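Local coordinates for protein nigritoxine (Vibrio nigripulchritudo, PDB 5M41) that is a bacterial toxin for crustaceans and insects, built on a new fold, at residues T663-Q668 with L737-L742; S595-T600 with K703-S708. All coordinates share one frame; numbering follows the deposited sequence.

Contact 1 (T663-Q668 with L737-L742)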
loop_
_atom_site.group_PDB
_atom_site.type_symbol
_atom_site.label_atom_id
_atom_site.label_comp_id
_atom_site.label_asym_id
_atom_site.label_seq_id
_atom_site.Cartn_x
_atom_site.Cartn_y
_atom_site.Cartn_z
ATOM N N THR A 663 -9.896 -44.114 -14.585
ATOM C CA THR A 663 -8.579 -44.303 -14.009
ATOM C C THR A 663 -8.728 -44.201 -12.497
ATOM O O THR A 663 -9.826 -43.990 -11.991
ATOM C CB THR A 663 -7.594 -43.219 -14.458
ATOM O OG1 THR A 663 -8.013 -41.968 -13.904
ATOM C CG2 THR A 663 -7.497 -43.137 -15.993
ATOM N N THR A 664 -7.626 -44.354 -11.775
ATOM C CA THR A 664 -7.615 -44.191 -10.319
ATOM C C THR A 664 -7.155 -42.769 -9.943
ATOM O O THR A 664 -7.030 -42.439 -8.768
ATOM C CB THR A 664 -6.653 -45.213 -9.694
ATOM O OG1 THR A 664 -5.356 -45.017 -10.278
ATOM C CG2 THR A 664 -7.131 -46.670 -9.991
ATOM N N TYR A 665 -6.906 -41.933 -10.946
ATOM C CA TYR A 665 -6.552 -40.523 -10.735
ATOM C C TYR A 665 -7.797 -39.721 -10.403
ATOM O O TYR A 665 -8.810 -39.819 -11.100
ATOM C CB TYR A 665 -5.899 -39.942 -11.991
ATOM C CG TYR A 665 -5.382 -38.533 -11.837
ATOM C CD1 TYR A 665 -4.138 -38.300 -11.237
ATOM C CD2 TYR A 665 -6.094 -37.431 -12.344
ATOM C CE1 TYR A 665 -3.633 -37.019 -11.102
ATOM C CE2 TYR A 665 -5.588 -36.130 -12.218
ATOM C CZ TYR A 665 -4.353 -35.944 -11.588
ATOM O OH TYR A 665 -3.794 -34.699 -11.438
ATOM N N THR A 666 -7.729 -38.934 -9.337
ATOM C CA THR A 666 -8.926 -38.250 -8.846
ATOM C C THR A 666 -8.827 -36.751 -9.074
ATOM O O THR A 666 -7.723 -36.215 -9.224
ATOM C CB THR A 666 -9.121 -38.478 -7.337
ATOM O OG1 THR A 666 -8.070 -37.801 -6.637
ATOM C CG2 THR A 666 -9.097 -39.991 -6.995
ATOM N N LEU A 667 -9.982 -36.078 -9.081
ATOM C CA LEU A 667 -10.033 -34.618 -9.092
ATOM C C LEU A 667 -9.248 -34.050 -7.911
ATOM O O LEU A 667 -8.608 -33.011 -8.041
ATOM C CB LEU A 667 -11.485 -34.110 -9.044
ATOM C CG LEU A 667 -11.659 -32.584 -9.094
ATOM C CD1 LEU A 667 -11.194 -31.987 -10.421
ATOM C CD2 LEU A 667 -13.107 -32.197 -8.850
ATOM N N GLN A 668 -9.318 -34.716 -6.763
ATOM C CA GLN A 668 -8.504 -34.316 -5.610
ATOM C C GLN A 668 -6.990 -34.292 -5.912
ATOM O O GLN A 668 -6.303 -33.334 -5.542
ATOM C CB GLN A 668 -8.779 -35.217 -4.407
ATOM C CG GLN A 668 -8.370 -34.554 -3.103
ATOM C CD GLN A 668 -8.456 -35.482 -1.913
ATOM O OE1 GLN A 668 -9.080 -35.139 -0.906
ATOM N NE2 GLN A 668 -7.827 -36.661 -2.010
ATOM N N LEU A 737 4.919 -36.487 -18.374
ATOM C CA LEU A 737 4.298 -36.909 -17.117
ATOM C C LEU A 737 3.275 -38.006 -17.363
ATOM O O LEU A 737 2.691 -38.078 -18.439
ATOM C CB LEU A 737 3.634 -35.725 -16.414
ATOM C CG LEU A 737 4.489 -34.528 -15.973
ATOM C CD1 LEU A 737 3.589 -33.454 -15.366
ATOM C CD2 LEU A 737 5.552 -34.973 -14.972
ATOM N N ASN A 738 3.060 -38.859 -16.369
ATOM C CA ASN A 738 1.978 -39.834 -16.424
ATOM C C ASN A 738 1.126 -39.687 -15.173
ATOM O O ASN A 738 1.521 -38.970 -14.224
ATOM C CB ASN A 738 2.478 -41.290 -16.655
ATOM C CG ASN A 738 3.337 -41.828 -15.511
ATOM O OD1 ASN A 738 3.254 -41.376 -14.364
ATOM N ND2 ASN A 738 4.164 -42.840 -15.827
ATOM N N LEU A 739 -0.026 -40.350 -15.172
ATOM C CA LEU A 739 -1.018 -40.184 -14.116
ATOM C C LEU A 739 -0.510 -40.632 -12.757
ATOM O O LEU A 739 -0.793 -39.991 -11.742
ATOM C CB LEU A 739 -2.317 -40.930 -14.466
ATOM C CG LEU A 739 -3.197 -40.361 -15.586
ATOM C CD1 LEU A 739 -4.391 -41.292 -15.774
ATOM C CD2 LEU A 739 -3.673 -38.934 -15.318
ATOM N N GLN A 740 0.247 -41.726 -12.732
ATOM C CA GLN A 740 0.787 -42.214 -11.487
ATOM C C GLN A 740 1.763 -41.175 -10.918
ATOM O O GLN A 740 1.727 -40.863 -9.734
ATOM C CB GLN A 740 1.478 -43.584 -11.686
ATOM C CG GLN A 740 1.525 -44.443 -10.419
ATOM C CD GLN A 740 0.144 -44.668 -9.796
ATOM O OE1 GLN A 740 -0.677 -45.425 -10.321
ATOM N NE2 GLN A 740 -0.121 -43.993 -8.678
ATOM N N GLY A 741 2.639 -40.642 -11.769
ATOM C CA GLY A 741 3.559 -39.576 -11.345
ATOM C C GLY A 741 2.760 -38.394 -10.800
ATOM O O GLY A 741 3.110 -37.827 -9.779
ATOM N N LEU A 742 1.664 -38.044 -11.472
ATOM C CA LEU A 742 0.803 -36.957 -11.002
ATOM C C LEU A 742 0.144 -37.290 -9.661
ATOM O O LEU A 742 0.078 -36.429 -8.782
ATOM C CB LEU A 742 -0.247 -36.592 -12.055
ATOM C CG LEU A 742 0.347 -35.866 -13.264
ATOM C CD1 LEU A 742 -0.737 -35.708 -14.323
ATOM C CD2 LEU A 742 0.939 -34.513 -12.884
HETATM O O HOH W 1 -1.961 -34.425 -9.504
#

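Contact 2 (S595-T600 with K703-S708)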
loop_
_atom_site.group_PDB
_atom_site.type_symbol
_atom_site.label_atom_id
_atom_site.label_comp_id
_atom_site.label_asym_id
_atom_site.label_seq_id
_atom_site.Cartn_x
_atom_site.Cartn_y
_atom_site.Cartn_z
ATOM N N SER A 595 -28.707 -39.098 -16.219
ATOM C CA SER A 595 -27.659 -40.059 -16.532
ATOM C C SER A 595 -26.392 -39.375 -17.057
ATOM O O SER A 595 -26.405 -38.206 -17.419
ATOM C CB SER A 595 -28.170 -41.125 -17.522
ATOM O OG SER A 595 -28.308 -40.588 -18.825
ATOM N N ASN A 596 -25.299 -40.129 -17.099
ATOM C CA ASN A 596 -24.012 -39.641 -17.597
ATOM C C ASN A 596 -23.509 -38.408 -16.833
ATOM O O ASN A 596 -22.801 -37.573 -17.391
ATOM C CB ASN A 596 -24.088 -39.374 -19.112
ATOM C CG ASN A 596 -22.718 -39.250 -19.757
ATOM O OD1 ASN A 596 -21.858 -40.129 -19.611
ATOM N ND2 ASN A 596 -22.512 -38.162 -20.493
ATOM N N ASN A 597 -23.882 -38.301 -15.556
ATOM C CA ASN A 597 -23.423 -37.206 -14.716
ATOM C C ASN A 597 -21.899 -37.194 -14.657
ATOM O O ASN A 597 -21.286 -38.223 -14.366
ATOM C CB ASN A 597 -24.003 -37.349 -13.317
ATOM C CG ASN A 597 -23.749 -36.132 -12.442
ATOM O OD1 ASN A 597 -23.357 -35.054 -12.918
ATOM N ND2 ASN A 597 -23.994 -36.295 -11.139
ATOM N N HIS A 598 -21.284 -36.059 -14.984
ATOM C CA HIS A 598 -19.808 -35.963 -14.954
ATOM C C HIS A 598 -19.342 -34.540 -14.821
ATOM O O HIS A 598 -20.078 -33.607 -15.164
ATOM C CB HIS A 598 -19.181 -36.599 -16.196
ATOM C CG HIS A 598 -19.531 -35.894 -17.486
ATOM N ND1 HIS A 598 -20.720 -36.087 -18.125
ATOM C CD2 HIS A 598 -18.814 -34.977 -18.255
ATOM C CE1 HIS A 598 -20.755 -35.326 -19.243
ATOM N NE2 HIS A 598 -19.587 -34.651 -19.323
ATOM N N LEU A 599 -18.119 -34.373 -14.312
ATOM C CA LEU A 599 -17.478 -33.057 -14.176
ATOM C C LEU A 599 -16.555 -32.848 -15.367
ATOM O O LEU A 599 -15.843 -33.776 -15.787
ATOM C CB LEU A 599 -16.678 -32.950 -12.863
ATOM C CG LEU A 599 -16.089 -31.560 -12.536
ATOM C CD1 LEU A 599 -16.168 -31.281 -11.046
ATOM C CD2 LEU A 599 -14.658 -31.391 -13.065
ATOM N N THR A 600 -16.566 -31.639 -15.907
ATOM C CA THR A 600 -15.739 -31.314 -17.053
ATOM C C THR A 600 -14.775 -30.204 -16.717
ATOM O O THR A 600 -15.171 -29.184 -16.166
ATOM C CB THR A 600 -16.586 -30.880 -18.258
ATOM O OG1 THR A 600 -17.282 -32.026 -18.741
ATOM C CG2 THR A 600 -15.700 -30.337 -19.395
ATOM N N LYS A 703 -19.120 -30.675 -5.581
ATOM C CA LYS A 703 -20.159 -30.798 -4.575
ATOM C C LYS A 703 -21.564 -30.674 -5.184
ATOM O O LYS A 703 -22.452 -31.471 -4.895
ATOM C CB LYS A 703 -19.961 -29.735 -3.497
ATOM C CG LYS A 703 -21.016 -29.798 -2.414
ATOM C CD LYS A 703 -20.769 -28.801 -1.297
ATOM C CE LYS A 703 -21.857 -28.937 -0.245
ATOM N NZ LYS A 703 -21.377 -28.499 1.093
ATOM N N ASN A 704 -21.752 -29.659 -6.016
ATOM C CA ASN A 704 -23.051 -29.390 -6.615
ATOM C C ASN A 704 -23.591 -30.532 -7.499
ATOM O O ASN A 704 -24.796 -30.686 -7.617
ATOM C CB ASN A 704 -23.024 -28.079 -7.399
ATOM C CG ASN A 704 -24.417 -27.562 -7.697
ATOM O OD1 ASN A 704 -25.217 -27.353 -6.778
ATOM N ND2 ASN A 704 -24.728 -27.378 -8.978
ATOM N N MET A 705 -22.709 -31.325 -8.107
ATOM C CA MET A 705 -23.117 -32.503 -8.892
ATOM C C MET A 705 -23.335 -33.736 -7.998
ATOM O O MET A 705 -23.540 -34.856 -8.497
ATOM C CB MET A 705 -22.069 -32.820 -9.971
ATOM C CG MET A 705 -20.724 -33.292 -9.420
ATOM S SD MET A 705 -19.517 -33.688 -10.711
ATOM C CE MET A 705 -20.159 -35.225 -11.379
ATOM N N GLY A 706 -23.269 -33.532 -6.682
ATOM C CA GLY A 706 -23.530 -34.600 -5.711
ATOM C C GLY A 706 -22.308 -35.467 -5.470
ATOM O O GLY A 706 -22.425 -36.591 -5.005
ATOM N N ALA A 707 -21.122 -34.966 -5.812
ATOM C CA ALA A 707 -19.918 -35.780 -5.629
ATOM C C ALA A 707 -18.907 -35.085 -4.710
ATOM O O ALA A 707 -19.276 -34.230 -3.896
ATOM C CB ALA A 707 -19.305 -36.141 -6.988
ATOM N N SER A 708 -17.642 -35.469 -4.831
ATOM C CA SER A 708 -16.571 -34.830 -4.094
ATOM C C SER A 708 -15.305 -35.074 -4.871
ATOM O O SER A 708 -15.229 -36.030 -5.651
ATOM C CB SER A 708 -16.435 -35.407 -2.682
ATOM O OG SER A 708 -15.943 -36.736 -2.745
#

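Contact 1 (T663-Q668 with L737-L742)
At the N-terminal turn of the C-terminal helix 739-751, L739 and L742 pack against Y665, which stands on the short strand 665-666 just ahead of helix 667-676. The phenol ring takes L739 CD2 over one face: the methyl lies 4.2 Å from the Y665 ring centroid, 21° off the normal and displaced toward the rim, a CH-pi contact. With CG anti to the backbone N (chi1 -175°), the ring reaches out across the helix start, where Y665 CE1 meets L742 CB at 3.5 Å. The other L739 methyl, CD1, touches T663 CG2 at 3.6 Å, so the forked leucine end spans both residues. T663 OG1 accepts from Y665 N (3.2 Å) in an ST turn and is also hydrogen-bonded to L714 O of strand 713-715. On the helix side, N738 is the N-cap, and its OD1 accepts from G741 N at 2.8 Å. A water bridges the two segments, 2.7 Å from Y665 OH and donating to L742 O at 2.9 Å. Direct contact is thus apolar, and the tyrosine hydroxyl is linked to the helix backbone through the water.

Contact 2 (S595-T600 with K703-S708)
M705 lays its thioether along strand 594-601, its methyl CE against the backbone between N597 and L599 and its sulfur beside L599. CE sits 3.6 Å from H598 C and equally close to N597 OD1, while M705 SD lies 3.6 Å from L599 CB, the two side chains crossing at about a right angle. The bend at chi3 (-73°) turns the methyl back toward N597 once the sulfur has reached L599. Beside the thioether, N597 ND2 donates to M705 O at 3.0 Å. The acceptor lies 7° out of the amide plane, and the N-H meets a lone pair in the carbonyl plane, although the bond is somewhat bent at 148°. The same ND2 also bonds to E656 OE2, so two acceptors fix the amide's rotation and its nitrogen bridges the helix end and a carboxylate. H598 projects from the strand away from M705; its ND1 donates almost straight to N596 O at 2.7 Å, the acceptor in the ring plane, and the ring meets H650 at a steep angle. L712 and H585 also touch the M705 side chain, enclosing it further. Helix 688-704 ends just before M705 in a Schellman motif: G706, at positive phi, is the C-prime residue, with G706 N bonded to K703 O at 2.8 Å and A707 N to A702 O. A buried methionine just past a helix end, packed against a strand and with its carbonyl bonded to an asparagine, thus docks this helix C-terminus on the six-stranded antiparallel sheet.

In the fold
Both contacts belong to the C-terminal part of the chain, far from its centre and on the same side of it, with their own centres about 19 Å apart. Their segments alternate along the sequence: 595-600, 663-668, 703-708, then 737-742. Helices 667-676 and 688-704 follow each other, the first leaving contact 1 and the second ending at contact 2. The two contacts touch directly where L667 CD2 packs on L599 CD1 at 3.9 Å. Strand 713-715, at one edge of the antiparallel sheet that includes 594-601, also borders contact 1 through L714. The interleaved segments tie helices 667-676, 688-704 and 739-751 to this six-stranded sheet, consistent with a single C-terminal unit.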